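Local coordinates for protein porin B (Pseudomonas putida, PDB 4GEY) that forms an outer-membrane beta-barrel channel that probably takes up sugars and binds glucose, at residues 101-105 with 106-110; 113-116 with 117-121. The protein carries 2 engineered substitutions. One frame throughout, in Å; residues are numbered along the deposited sequence.

Contacts 1 and 2 follow each other along the connection between strands 89-100 and 129-140, their centres about 7 Å apart. Contact 1 is a short helix, 103-108, only partly buried: its apolar side meets the barrel wall, while R101 just before it reaches a detergent and R107 an aspartate. Contact 2 is the more buried, an irregular stretch closer to the centre of the chain that ends at the bound glucose. Backbone hydrogen bonds and caps shape the first; in the second the two segments merely pack, and partners in surrounding strands and loops hold the polar groups. Serine hydroxyls and glutamine and asparagine amides stitch the two together.

Contact 1 (101-105 with 106-110); sequences RNLSN and DRISD. With DMU (decyl-beta-D-maltopyranoside), chain N.
N102 caps the start of the short helix 103-108, and its carbonyl O takes the first full helical bond, from D106 N (3.1 Å, 156° at the hydrogen). With its CG swung anti to the carbonyl carbon (chi1 -67°), D106 lays its carboxylate back over that same end, and OD2 lies alongside R101 CB. The carboxylate and guanidinium planes are steeply inclined, and R101 NE stays 4.3 Å from D106 OD2, a charge attraction only; the salt bridge of D106 goes to R67. R101 runs on outwards, giving NH2 to the maltoside hydroxyl O3 (3.1 Å). The cap proper is N102 OD1, which receives S104 N at 2.8 Å from above its amide plane. Further on the helix widens into a pi-type turn: L103 O accepts R107 N (2.8 Å) and, weakly, I108 N. On the apolar side L103 splits its branches, CD1 meeting I108 CD1 at 3.5 Å and CD2 lying against R107 CG; L103 and I108 also press on V427. R107 turns back so that its NE bonds to the carbonyl O of the preceding residue, D106, while NH1 forms a salt bridge with D63. Where the helix ends, S104 O is gripped twice by S109, by N and by OG (2.9 Å), the hydroxyl standing above the carbonyl plane; S109 OG also takes Q115 N. Asparagine N-cap at one end and a wide, serine-tied last turn at the other make this a capped helix against the wall of a porin barrel.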
loop_
_atom_site.group_PDB
_atom_site.type_symbol
_atom_site.label_atom_id
_atom_site.label_comp_id
_atom_site.label_asym_id
_atom_site.label_seq_id
_atom_site.Cartn_x
_atom_site.Cartn_y
_atom_site.Cartn_z
ATOM N N ARG A 101 -2.294 -11.287 -13.505
ATOM C CA ARG A 101 -0.952 -11.757 -13.204
ATOM C C ARG A 101 0.028 -10.596 -13.060
ATOM O O ARG A 101 -0.229 -9.493 -13.552
ATOM C CB ARG A 101 -0.475 -12.700 -14.312
ATOM C CG ARG A 101 -1.185 -14.040 -14.356
ATOM C CD ARG A 101 -0.455 -15.002 -15.273
ATOM N NE ARG A 101 -0.572 -14.591 -16.669
ATOM C CZ ARG A 101 -0.038 -15.252 -17.691
ATOM N NH1 ARG A 101 0.663 -16.361 -17.484
ATOM N NH2 ARG A 101 -0.205 -14.798 -18.925
ATOM N N ASN A 102 1.158 -10.864 -12.405
ATOM C CA ASN A 102 2.141 -9.840 -12.060
ATOM C C ASN A 102 3.482 -10.069 -12.737
ATOM O O ASN A 102 4.112 -11.107 -12.527
ATOM C CB ASN A 102 2.372 -9.824 -10.547
ATOM C CG ASN A 102 3.203 -8.632 -10.094
ATOM O OD1 ASN A 102 3.879 -7.984 -10.899
ATOM N ND2 ASN A 102 3.130 -8.316 -8.799
ATOM N N LEU A 103 3.934 -9.074 -13.502
ATOM C CA LEU A 103 5.260 -9.093 -14.139
ATOM C C LEU A 103 6.411 -9.364 -13.169
ATOM O O LEU A 103 7.345 -10.107 -13.503
ATOM C CB LEU A 103 5.534 -7.764 -14.839
ATOM C CG LEU A 103 5.982 -7.804 -16.298
ATOM C CD1 LEU A 103 7.080 -6.773 -16.546
ATOM C CD2 LEU A 103 6.401 -9.195 -16.734
ATOM N N SER A 104 6.344 -8.743 -11.990
ATOM C CA SER A 104 7.358 -8.907 -10.958
ATOM C C SER A 104 7.653 -10.381 -10.651
ATOM O O SER A 104 8.809 -10.778 -10.475
ATOM C CB SER A 104 6.954 -8.175 -9.669
ATOM O OG SER A 104 7.214 -6.787 -9.753
ATOM N N ASN A 105 6.610 -11.197 -10.596
ATOM C CA ASN A 105 6.823 -12.619 -10.400
ATOM C C ASN A 105 7.277 -13.317 -11.670
ATOM O O ASN A 105 8.227 -14.100 -11.658
ATOM C CB ASN A 105 5.548 -13.259 -9.883
ATOM C CG ASN A 105 5.160 -12.732 -8.533
ATOM O OD1 ASN A 105 6.022 -12.470 -7.687
ATOM N ND2 ASN A 105 3.867 -12.548 -8.320
ATOM N N ASP A 106 6.606 -13.005 -12.775
ATOM C CA ASP A 106 6.725 -13.803 -13.981
ATOM C C ASP A 106 7.969 -13.517 -14.808
ATOM O O ASP A 106 8.392 -14.375 -15.568
ATOM C CB ASP A 106 5.448 -13.689 -14.820
ATOM C CG ASP A 106 4.249 -14.323 -14.140
ATOM O OD1 ASP A 106 4.469 -15.205 -13.283
ATOM O OD2 ASP A 106 3.093 -13.947 -14.452
ATOM N N ARG A 107 8.564 -12.331 -14.660
ATOM C CA ARG A 107 9.808 -12.003 -15.393
ATOM C C ARG A 107 10.949 -11.368 -14.555
ATOM O O ARG A 107 12.106 -11.741 -14.707
ATOM C CB ARG A 107 9.521 -11.097 -16.597
ATOM C CG ARG A 107 8.699 -11.722 -17.702
ATOM C CD ARG A 107 9.444 -12.815 -18.487
ATOM N NE ARG A 107 8.610 -14.006 -18.568
ATOM C CZ ARG A 107 8.134 -14.509 -19.693
ATOM N NH1 ARG A 107 8.442 -13.945 -20.847
ATOM N NH2 ARG A 107 7.367 -15.590 -19.665
ATOM N N ILE A 108 10.631 -10.406 -13.696
ATOM C CA ILE A 108 11.668 -9.625 -13.020
ATOM C C ILE A 108 12.436 -10.376 -11.929
ATOM O O ILE A 108 13.667 -10.329 -11.883
ATOM C CB ILE A 108 11.092 -8.325 -12.418
ATOM C CG1 ILE A 108 10.873 -7.278 -13.508
ATOM C CG2 ILE A 108 12.018 -7.743 -11.370
ATOM C CD1 ILE A 108 9.493 -7.286 -14.037
ATOM N N SER A 109 11.706 -11.071 -11.060
ATOM C CA SER A 109 12.285 -11.686 -9.860
ATOM C C SER A 109 13.163 -12.908 -10.079
ATOM O O SER A 109 12.931 -13.727 -10.955
ATOM C CB SER A 109 11.181 -12.080 -8.882
ATOM O OG SER A 109 10.624 -10.938 -8.264
ATOM N N ASP A 110 14.178 -13.032 -9.245
ATOM C CA ASP A 110 14.781 -14.325 -9.034
ATOM C C ASP A 110 13.680 -15.201 -8.417
ATOM O O ASP A 110 13.051 -14.807 -7.449
ATOM C CB ASP A 110 15.933 -14.166 -8.056
ATOM C CG ASP A 110 16.895 -15.309 -8.106
ATOM O OD1 ASP A 110 16.517 -16.423 -7.668
ATOM O OD2 ASP A 110 18.037 -15.083 -8.566
HETATM C C1 DMU N . -2.663 -11.572 -21.915
HETATM C C2 DMU N . -2.192 -12.934 -21.844
HETATM C C3 DMU N . -0.953 -13.265 -22.587
HETATM C C4 DMU N . 0.149 -12.175 -22.543
HETATM O O5 DMU N . -0.475 -10.768 -22.487
HETATM C C6 DMU N . -1.647 -10.574 -21.676
HETATM O O7 DMU N . -0.382 -14.501 -22.089
HETATM O O16 DMU N . -2.150 -9.272 -21.976
HETATM C C18 DMU N . -1.838 -8.162 -21.153
HETATM C C19 DMU N . -2.238 -6.780 -21.720
HETATM C C22 DMU N . -3.756 -6.519 -21.969
HETATM C C25 DMU N . -4.157 -5.080 -22.279
HETATM C C28 DMU N . -4.853 -4.246 -21.222
HETATM C C31 DMU N . -4.983 -2.753 -21.457
HETATM O O49 DMU N . -3.756 -11.356 -20.929
HETATM O O55 DMU N . -3.280 -13.850 -22.220
HETATM C C57 DMU N . 0.942 -12.217 -23.639
HETATM O O61 DMU N . 1.957 -11.275 -23.738
HETATM C C5 DMU N . 0.414 -16.695 -22.241
HETATM C C7 DMU N . 1.756 -16.435 -21.820
HETATM C C8 DMU N . 2.719 -16.191 -22.925
HETATM C C9 DMU N . 2.175 -15.444 -24.203
HETATM O O1 DMU N . 0.642 -15.200 -24.132
HETATM C C10 DMU N . -0.172 -15.576 -22.973
HETATM O O2 DMU N . 3.852 -15.517 -22.437
HETATM O O3 DMU N . -0.442 -17.050 -21.092
HETATM O O4 DMU N . 2.179 -17.583 -21.034
HETATM C C11 DMU N . 2.473 -16.103 -25.314
HETATM O O6 DMU N . 3.811 -16.269 -25.616
#

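Contact 2 (113-116 with 117-121); sequences AGQF and SSVQE. With BGC (beta-D-glucopyranose), chain B.
Q115 runs its side chain over the carbonyl group of S117, and this is where the two halves of the 113-121 loop pack closely. With CG anti to the backbone N (chi1 -170°) and the chain extended beyond it, Q115 sets CG 3.1 Å from S117 O and brings the amide NE2 to 3.4 Å from S117 C. The angle is wrong for a bond between NE2 and S117 O, so this is van der Waals packing. The amide instead uses OE1 towards S104 on the preceding helix, and V119 CG1 brushes the same oxygen at 4.2 Å. Q115 is itself partly exposed, but the looser side of the contact is F116, which turns its ring away from 117-121 and lays it against I355 and V357 of strand 347-357. What steadies the bend here is E389, whose two carboxylate oxygens accept from F116 N and S117 N, while S117 OG pairs with N167. Beyond it, S118 makes an ST turn: its OG accepts Q120 N at 3.2 Å, nearly straight at 159°, and is bonded to N102 as well. That turn leads to E121, whose carboxylate forms a salt bridge with K431. Its backbone O accepts from the glucose hydroxyl O3 (2.6 Å), although the fine placement of the sugar against this carbonyl is uncertain. Polar ties to neighbouring strands and loops thus hold the segment that brings E121 to the glucose pocket, where R98, W123 and R125 also bond the sugar.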
loop_
_atom_site.group_PDB
_atom_site.type_symbol
_atom_site.label_atom_id
_atom_site.label_comp_id
_atom_site.label_asym_id
_atom_site.label_seq_id
_atom_site.Cartn_x
_atom_site.Cartn_y
_atom_site.Cartn_z
ATOM N N ALA A 113 14.058 -15.519 -4.715
ATOM C CA ALA A 113 14.228 -14.263 -3.997
ATOM C C ALA A 113 13.506 -13.155 -4.763
ATOM O O ALA A 113 14.116 -12.372 -5.500
ATOM C CB ALA A 113 15.716 -13.932 -3.816
ATOM N N GLY A 114 12.195 -13.103 -4.581
ATOM C CA GLY A 114 11.346 -12.246 -5.375
ATOM C C GLY A 114 11.488 -10.796 -4.990
ATOM O O GLY A 114 11.954 -10.478 -3.894
ATOM N N GLN A 115 11.081 -9.922 -5.903
ATOM C CA GLN A 115 11.112 -8.485 -5.694
ATOM C C GLN A 115 10.318 -8.083 -4.456
ATOM O O GLN A 115 9.275 -8.661 -4.173
ATOM C CB GLN A 115 10.534 -7.761 -6.914
ATOM C CG GLN A 115 10.761 -6.278 -6.861
ATOM C CD GLN A 115 10.055 -5.545 -7.944
ATOM O OE1 GLN A 115 9.515 -6.158 -8.868
ATOM N NE2 GLN A 115 10.042 -4.214 -7.848
ATOM N N PHE A 116 10.809 -7.099 -3.715
ATOM C CA PHE A 116 10.086 -6.652 -2.540
ATOM C C PHE A 116 8.906 -5.807 -2.974
ATOM O O PHE A 116 7.763 -6.119 -2.656
ATOM C CB PHE A 116 11.004 -5.912 -1.554
ATOM C CG PHE A 116 11.926 -6.818 -0.818
ATOM C CD1 PHE A 116 11.483 -7.524 0.284
ATOM C CD2 PHE A 116 13.232 -7.002 -1.250
ATOM C CE1 PHE A 116 12.328 -8.394 0.965
ATOM C CE2 PHE A 116 14.087 -7.860 -0.576
ATOM C CZ PHE A 116 13.634 -8.561 0.536
ATOM N N SER A 117 9.191 -4.750 -3.723
ATOM C CA SER A 117 8.152 -3.964 -4.363
ATOM C C SER A 117 7.572 -4.750 -5.544
ATOM O O SER A 117 7.893 -5.923 -5.746
ATOM C CB SER A 117 8.706 -2.612 -4.834
ATOM O OG SER A 117 7.669 -1.762 -5.306
ATOM N N SER A 118 6.715 -4.097 -6.319
ATOM C CA SER A 118 5.944 -4.758 -7.358
ATOM C C SER A 118 5.602 -3.734 -8.421
ATOM O O SER A 118 5.259 -2.587 -8.106
ATOM C CB SER A 118 4.658 -5.345 -6.772
ATOM O OG SER A 118 3.702 -5.579 -7.789
ATOM N N VAL A 119 5.694 -4.137 -9.682
ATOM C CA VAL A 119 5.481 -3.202 -10.780
ATOM C C VAL A 119 4.009 -3.079 -11.134
ATOM O O VAL A 119 3.638 -2.345 -12.048
ATOM C CB VAL A 119 6.289 -3.598 -12.023
ATOM C CG1 VAL A 119 7.747 -3.623 -11.670
ATOM C CG2 VAL A 119 5.846 -4.961 -12.546
ATOM N N GLN A 120 3.173 -3.805 -10.402
ATOM C CA GLN A 120 1.734 -3.697 -10.583
ATOM C C GLN A 120 1.068 -3.709 -9.215
ATOM O O GLN A 120 0.578 -4.757 -8.778
ATOM C CB GLN A 120 1.202 -4.845 -11.446
ATOM C CG GLN A 120 1.608 -4.769 -12.893
ATOM C CD GLN A 120 1.506 -6.120 -13.614
ATOM O OE1 GLN A 120 2.488 -6.877 -13.685
ATOM N NE2 GLN A 120 0.323 -6.420 -14.155
ATOM N N GLU A 121 1.044 -2.549 -8.553
ATOM C CA GLU A 121 0.548 -2.447 -7.170
ATOM C C GLU A 121 -0.811 -3.103 -6.989
ATOM O O GLU A 121 -1.118 -3.610 -5.929
ATOM C CB GLU A 121 0.463 -0.985 -6.694
ATOM C CG GLU A 121 -0.546 -0.090 -7.450
ATOM C CD GLU A 121 -1.973 -0.180 -6.912
ATOM O OE1 GLU A 121 -2.904 0.364 -7.548
ATOM O OE2 GLU A 121 -2.175 -0.767 -5.830
HETATM C C2 BGC B . -1.575 -5.199 -3.402
HETATM C C3 BGC B . -1.779 -3.862 -3.043
HETATM C C4 BGC B . -2.195 -3.724 -1.650
HETATM C C5 BGC B . -1.215 -4.402 -0.644
HETATM C C6 BGC B . -1.675 -4.504 0.629
HETATM C C1 BGC B . -0.548 -5.826 -2.614
HETATM O O1 BGC B . -0.423 -7.140 -3.027
HETATM O O2 BGC B . -1.204 -5.254 -4.819
HETATM O O3 BGC B . -2.781 -3.283 -3.948
HETATM O O4 BGC B . -2.355 -2.363 -1.364
HETATM O O5 BGC B . -0.920 -5.787 -1.213
HETATM O O6 BGC B . -2.583 -5.503 0.956
#